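Local coordinates for protein phosphoserine aminotransferase (Bacillus circulans, PDB 2C0R) that catalyses the reversible, pyridoxal-phosphate-dependent transamination between O-phospho-L-serine and 2-oxoglutarate in serine biosynthesis, and a parallel step toward pyridoxine phosphate, at residues N52-R57 with M247-L252; T94-M99 with D116-A121. The protein carries 1 engineered substitution. One frame throughout, in Å; residues are numbered along the deposited sequence.

Interaction 1. Residues N52-R57 with M247-L252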
loop_
_atom_site.group_PDB
_atom_site.type_symbol
_atom_site.label_atom_id
_atom_site.label_comp_id
_atom_site.label_asym_id
_atom_site.label_seq_id
_atom_site.Cartn_x
_atom_site.Cartn_y
_atom_site.Cartn_z
ATOM N N ASN A 52 -16.797 0.069 -1.754
ATOM C CA ASN A 52 -17.716 -0.708 -2.575
ATOM C C ASN A 52 -18.091 -0.004 -3.869
ATOM O O ASN A 52 -18.245 -0.662 -4.907
ATOM C CB ASN A 52 -18.952 -1.035 -1.757
ATOM C CG ASN A 52 -18.660 -2.051 -0.690
ATOM O OD1 ASN A 52 -19.070 -1.928 0.494
ATOM N ND2 ASN A 52 -17.919 -3.045 -1.081
ATOM N N GLU A 53 -18.212 1.295 -3.870
ATOM C CA GLU A 53 -18.537 2.058 -5.070
ATOM C C GLU A 53 -17.431 1.917 -6.109
ATOM O O GLU A 53 -17.709 1.826 -7.299
ATOM C CB GLU A 53 -18.761 3.544 -4.717
ATOM C CG GLU A 53 -19.125 4.465 -5.873
ATOM C CD GLU A 53 -18.963 5.933 -5.511
ATOM O OE1 GLU A 53 -19.005 6.286 -4.333
ATOM O OE2 GLU A 53 -18.715 6.774 -6.389
ATOM N N ALA A 54 -16.193 1.902 -5.628
ATOM C CA ALA A 54 -15.084 1.806 -6.581
ATOM C C ALA A 54 -15.198 0.490 -7.354
ATOM O O ALA A 54 -14.961 0.475 -8.546
ATOM C CB ALA A 54 -13.752 1.903 -5.854
ATOM N N GLN A 55 -15.520 -0.604 -6.631
ATOM C CA GLN A 55 -15.658 -1.875 -7.304
ATOM C C GLN A 55 -16.796 -1.864 -8.324
ATOM O O GLN A 55 -16.629 -2.292 -9.448
ATOM C CB GLN A 55 -15.908 -2.946 -6.252
ATOM C CG GLN A 55 -14.791 -3.106 -5.256
ATOM C CD GLN A 55 -15.261 -4.089 -4.175
ATOM O OE1 GLN A 55 -15.808 -5.172 -4.478
ATOM N NE2 GLN A 55 -15.038 -3.702 -2.945
ATOM N N ALA A 56 -17.962 -1.349 -7.933
ATOM C CA ALA A 56 -19.104 -1.248 -8.806
ATOM C C ALA A 56 -18.823 -0.349 -10.006
ATOM O O ALA A 56 -19.236 -0.671 -11.125
ATOM C CB ALA A 56 -20.329 -0.675 -8.083
ATOM N N ARG A 57 -18.145 0.765 -9.801
ATOM C CA ARG A 57 -17.883 1.611 -10.983
ATOM C C ARG A 57 -16.905 0.974 -11.940
ATOM O O ARG A 57 -17.014 1.127 -13.153
ATOM C CB ARG A 57 -17.237 2.905 -10.467
ATOM C CG ARG A 57 -18.194 3.828 -9.808
ATOM C CD ARG A 57 -17.511 5.138 -9.446
ATOM N NE ARG A 57 -18.374 6.072 -8.768
ATOM C CZ ARG A 57 -19.598 6.456 -9.022
ATOM N NH1 ARG A 57 -20.287 5.946 -10.035
ATOM N NH2 ARG A 57 -20.213 7.357 -8.278
ATOM N N MET A 247 -9.072 7.434 -4.134
ATOM C CA MET A 247 -8.604 8.130 -5.349
ATOM C C MET A 247 -8.894 7.315 -6.595
ATOM O O MET A 247 -9.278 7.898 -7.623
ATOM C CB MET A 247 -7.108 8.373 -5.271
ATOM C CG MET A 247 -6.582 9.438 -4.335
ATOM S SD MET A 247 -7.271 11.087 -4.648
ATOM C CE MET A 247 -6.351 11.600 -6.098
ATOM N N VAL A 248 -8.764 5.996 -6.543
ATOM C CA VAL A 248 -9.240 5.161 -7.654
ATOM C C VAL A 248 -10.706 5.445 -7.943
ATOM O O VAL A 248 -11.121 5.620 -9.106
ATOM C CB VAL A 248 -9.002 3.663 -7.350
ATOM C CG1 VAL A 248 -9.692 2.766 -8.383
ATOM C CG2 VAL A 248 -7.500 3.374 -7.315
ATOM N N ASN A 249 -11.513 5.522 -6.879
ATOM C CA ASN A 249 -12.949 5.826 -7.106
ATOM C C ASN A 249 -13.125 7.116 -7.881
ATOM O O ASN A 249 -13.897 7.189 -8.837
ATOM C CB ASN A 249 -13.657 5.843 -5.751
ATOM C CG ASN A 249 -15.171 5.763 -5.906
ATOM O OD1 ASN A 249 -15.731 4.992 -6.686
ATOM N ND2 ASN A 249 -15.827 6.577 -5.101
ATOM N N GLU A 250 -12.363 8.139 -7.496
ATOM C CA GLU A 250 -12.456 9.429 -8.212
ATOM C C GLU A 250 -11.989 9.301 -9.634
ATOM O O GLU A 250 -12.562 9.910 -10.563
ATOM C CB GLU A 250 -11.634 10.465 -7.433
ATOM C CG GLU A 250 -12.253 10.854 -6.098
ATOM C CD GLU A 250 -13.712 11.286 -6.200
ATOM O OE1 GLU A 250 -14.539 10.732 -5.450
ATOM O OE2 GLU A 250 -14.032 12.153 -7.045
ATOM N N VAL A 251 -10.942 8.534 -9.879
ATOM C CA VAL A 251 -10.482 8.382 -11.258
ATOM C C VAL A 251 -11.491 7.641 -12.103
ATOM O O VAL A 251 -11.729 7.973 -13.276
ATOM C CB VAL A 251 -9.104 7.689 -11.321
ATOM C CG1 VAL A 251 -8.775 7.329 -12.761
ATOM C CG2 VAL A 251 -8.000 8.565 -10.736
ATOM N N LEU A 252 -12.153 6.651 -11.534
ATOM C CA LEU A 252 -13.169 5.914 -12.278
ATOM C C LEU A 252 -14.337 6.818 -12.649
ATOM O O LEU A 252 -14.885 6.719 -13.754
ATOM C CB LEU A 252 -13.684 4.685 -11.506
ATOM C CG LEU A 252 -12.596 3.664 -11.115
ATOM C CD1 LEU A 252 -13.263 2.608 -10.264
ATOM C CD2 LEU A 252 -11.931 3.062 -12.336
#
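The amide of Asn249 reaches across to helix 45-61 and is met there by Glu53, Ala54 and Arg57. Of the polar contacts, Asn249 ND2 gives a weak hydrogen bond to Glu53 OE2 (3.2 Å), with the amide and carboxylate planes 81° apart. The same carboxylate forms a salt bridge with Arg57 one turn along, although OE2 is modelled too close to the guanidinium for its exact place to be trusted, and both interactions share that doubt. An alanine in place of Glu53 would probably leave Arg57 without this counter-charge and Asn249 ND2 without this acceptor. Asn249 OD1 lies at the edge of the guanidinium, near its plane, and 3.3 Å from Arg57 CD.

Van der Waals contacts fill the rest. Asn249 OD1 also sits 3.3 Å from Ala54 CA. Leu252 has its CD1 anti to CA (chi2 175°), and this methyl lies 3.2 Å from Ala54 O and 4.0 Å from Arg57 CB. The small Ala54 lets Asn249 in close, CB to CB 3.9 Å, and also touches Phe72 of strand 68-73. This is helix-helix packing, chiefly Ala54 and Arg57 against Asn249 and Leu252, axes 8.8 Å apart at 35°, within the class-V aminotransferase fold.

Interaction 2. Residues T94-M99 with D116-A121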
loop_
_atom_site.group_PDB
_atom_site.type_symbol
_atom_site.label_atom_id
_atom_site.label_comp_id
_atom_site.label_asym_id
_atom_site.label_seq_id
_atom_site.Cartn_x
_atom_site.Cartn_y
_atom_site.Cartn_z
ATOM N N THR A 94 2.227 -26.626 -14.960
ATOM C CA THR A 94 3.186 -25.612 -15.366
ATOM C C THR A 94 2.548 -24.230 -15.384
ATOM O O THR A 94 1.408 -24.108 -15.854
ATOM C CB THR A 94 3.795 -25.870 -16.753
ATOM O OG1 THR A 94 2.730 -26.143 -17.677
ATOM C CG2 THR A 94 4.707 -27.104 -16.775
ATOM N N ALA A 95 3.270 -23.209 -14.922
ATOM C CA ALA A 95 2.807 -21.825 -15.047
ATOM C C ALA A 95 3.329 -21.369 -16.410
ATOM O O ALA A 95 4.553 -21.268 -16.582
ATOM C CB ALA A 95 3.331 -20.986 -13.921
ATOM N N ASN A 96 2.374 -21.156 -17.315
ATOM C CA ASN A 96 2.701 -20.776 -18.677
ATOM C C ASN A 96 2.713 -19.266 -18.857
ATOM O O ASN A 96 1.752 -18.585 -18.435
ATOM C CB ASN A 96 1.696 -21.380 -19.662
ATOM C CG ASN A 96 1.940 -22.902 -19.755
ATOM O OD1 ASN A 96 2.191 -23.538 -18.741
ATOM N ND2 ASN A 96 1.878 -23.433 -20.944
ATOM N N TYR A 97 3.781 -18.779 -19.502
ATOM C CA TYR A 97 4.021 -17.339 -19.700
ATOM C C TYR A 97 4.205 -16.979 -21.172
ATOM O O TYR A 97 4.845 -17.738 -21.901
ATOM C CB TYR A 97 5.262 -16.890 -18.873
ATOM C CG TYR A 97 4.800 -16.759 -17.411
ATOM C CD1 TYR A 97 4.685 -17.888 -16.615
ATOM C CD2 TYR A 97 4.484 -15.518 -16.883
ATOM C CE1 TYR A 97 4.286 -17.820 -15.307
ATOM C CE2 TYR A 97 4.053 -15.452 -15.555
ATOM C CZ TYR A 97 3.965 -16.590 -14.786
ATOM O OH TYR A 97 3.513 -16.545 -13.482
ATOM N N VAL A 98 3.615 -15.854 -21.588
ATOM C CA VAL A 98 3.966 -15.254 -22.882
ATOM C C VAL A 98 5.052 -14.220 -22.633
ATOM O O VAL A 98 4.775 -13.295 -21.845
ATOM C CB VAL A 98 2.724 -14.622 -23.496
ATOM C CG1 VAL A 98 3.079 -13.993 -24.876
ATOM C CG2 VAL A 98 1.563 -15.601 -23.597
ATOM N N MET A 99 6.227 -14.367 -23.221
ATOM C CA MET A 99 7.415 -13.611 -22.868
ATOM C C MET A 99 7.620 -12.484 -23.886
ATOM O O MET A 99 8.126 -12.676 -24.973
ATOM C CB MET A 99 8.672 -14.475 -22.752
ATOM C CG MET A 99 8.483 -15.662 -21.826
ATOM S SD MET A 99 7.993 -15.173 -20.132
ATOM C CE MET A 99 9.433 -14.177 -19.704
ATOM N N ASP A 116 7.244 -25.241 -11.528
ATOM C CA ASP A 116 7.544 -25.481 -12.919
ATOM C C ASP A 116 6.884 -24.444 -13.817
ATOM O O ASP A 116 5.731 -24.061 -13.571
ATOM C CB ASP A 116 7.039 -26.892 -13.257
ATOM C CG ASP A 116 7.950 -27.912 -12.596
ATOM O OD1 ASP A 116 9.101 -27.553 -12.248
ATOM O OD2 ASP A 116 7.437 -29.043 -12.472
ATOM N N THR A 117 7.602 -24.012 -14.833
ATOM C CA THR A 117 7.043 -23.002 -15.717
ATOM C C THR A 117 7.229 -23.428 -17.160
ATOM O O THR A 117 8.015 -24.328 -17.458
ATOM C CB THR A 117 7.708 -21.627 -15.527
ATOM O OG1 THR A 117 9.111 -21.812 -15.794
ATOM C CG2 THR A 117 7.534 -21.078 -14.104
ATOM N N HIS A 118 6.559 -22.771 -18.069
ATOM C CA HIS A 118 6.627 -23.053 -19.499
ATOM C C HIS A 118 6.489 -21.754 -20.292
ATOM O O HIS A 118 5.545 -21.009 -20.046
ATOM C CB HIS A 118 5.515 -24.004 -19.962
ATOM C CG HIS A 118 5.556 -24.217 -21.441
ATOM N ND1 HIS A 118 6.584 -24.926 -22.015
ATOM C CD2 HIS A 118 4.732 -23.841 -22.446
ATOM C CE1 HIS A 118 6.381 -24.971 -23.340
ATOM N NE2 HIS A 118 5.257 -24.325 -23.619
ATOM N N VAL A 119 7.398 -21.530 -21.238
ATOM C CA VAL A 119 7.288 -20.348 -22.089
ATOM C C VAL A 119 6.372 -20.704 -23.263
ATOM O O VAL A 119 6.746 -21.532 -24.138
ATOM C CB VAL A 119 8.675 -19.881 -22.540
ATOM C CG1 VAL A 119 8.581 -18.826 -23.647
ATOM C CG2 VAL A 119 9.475 -19.344 -21.342
ATOM N N ALA A 120 5.192 -20.156 -23.342
ATOM C CA ALA A 120 4.116 -20.462 -24.271
ATOM C C ALA A 120 4.324 -19.742 -25.594
ATOM O O ALA A 120 3.830 -20.138 -26.663
ATOM C CB ALA A 120 2.723 -20.173 -23.698
ATOM N N ALA A 121 5.098 -18.659 -25.548
ATOM C CA ALA A 121 5.473 -17.897 -26.736
ATOM C C ALA A 121 6.451 -16.816 -26.258
ATOM O O ALA A 121 6.428 -16.465 -25.091
ATOM C CB ALA A 121 4.300 -17.266 -27.454
#
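Five backbone hydrogen bonds join 94-99 to 116-121 as neighbouring parallel strands, the two strands of a beta-alpha-beta unit whose connection is helix 102-114. Ala95 and Tyr97 each use both N and O. Ala95 N donates to Asp116 O (2.9 Å) and Ala95 O accepts from His118 N, which stands above the carbonyl plane. Tyr97 N then approaches His118 O nearly along the C=O axis, and Tyr97 O takes Ala120 N at 2.8 Å. The last bond skips a residue: Met99 N goes to Ala121 O (2.8 Å), not to Ala120 O. Ala120, with psi -23°, leaves the extended path there, consistent with a beta bulge.

The polar ends of two side chains look to the other neighbour of strand 94-99. Thr94 OG1 is hydrogen-bonded to Asn142, just before strand 143-149, and Tyr97 OH to Tyr145 OH on that strand. Tyr97 also packs on helix 102-114, and its side chain is about 11 Å from the bound pyridoxal phosphate.

Packing completes the contact on both faces of the sheet. On the face of Asn96 and His118, the amide crosses the imidazole obliquely with the planes 48° apart, and Asn96 CG is 3.7 Å from His118 CB. Further along this face Val98 CG1 meets Ala121 CB. On the helix-covered side Met99 and Val119 cross at about a right angle. With CG anti to its carbonyl carbon (chi1 -53°), Met99 brings that CG against both Val119 methyls, 3.7 Å from CG1 and 3.8 Å from CG2.

Interactions 1 and 2 have no element in common and lie on opposite sides of the chain's centre, about 33 Å apart between centres. Both are largely buried, but 116-121 brings exposed residues with it, since strand 117-122 is outermost in the sheet within this chain. Interaction 1 joins helices that are far apart in sequence, and one of them packs on strand 68-73, the outermost strand at the other end of that sheet. Interaction 2 joins strands separated by a single helix. The chemistry follows: side chains do the work between the helices, with one weak cross-bond, whereas a ladder of backbone bonds, shifted in register near its end, carries the strand pair and side-chain packing supplements it.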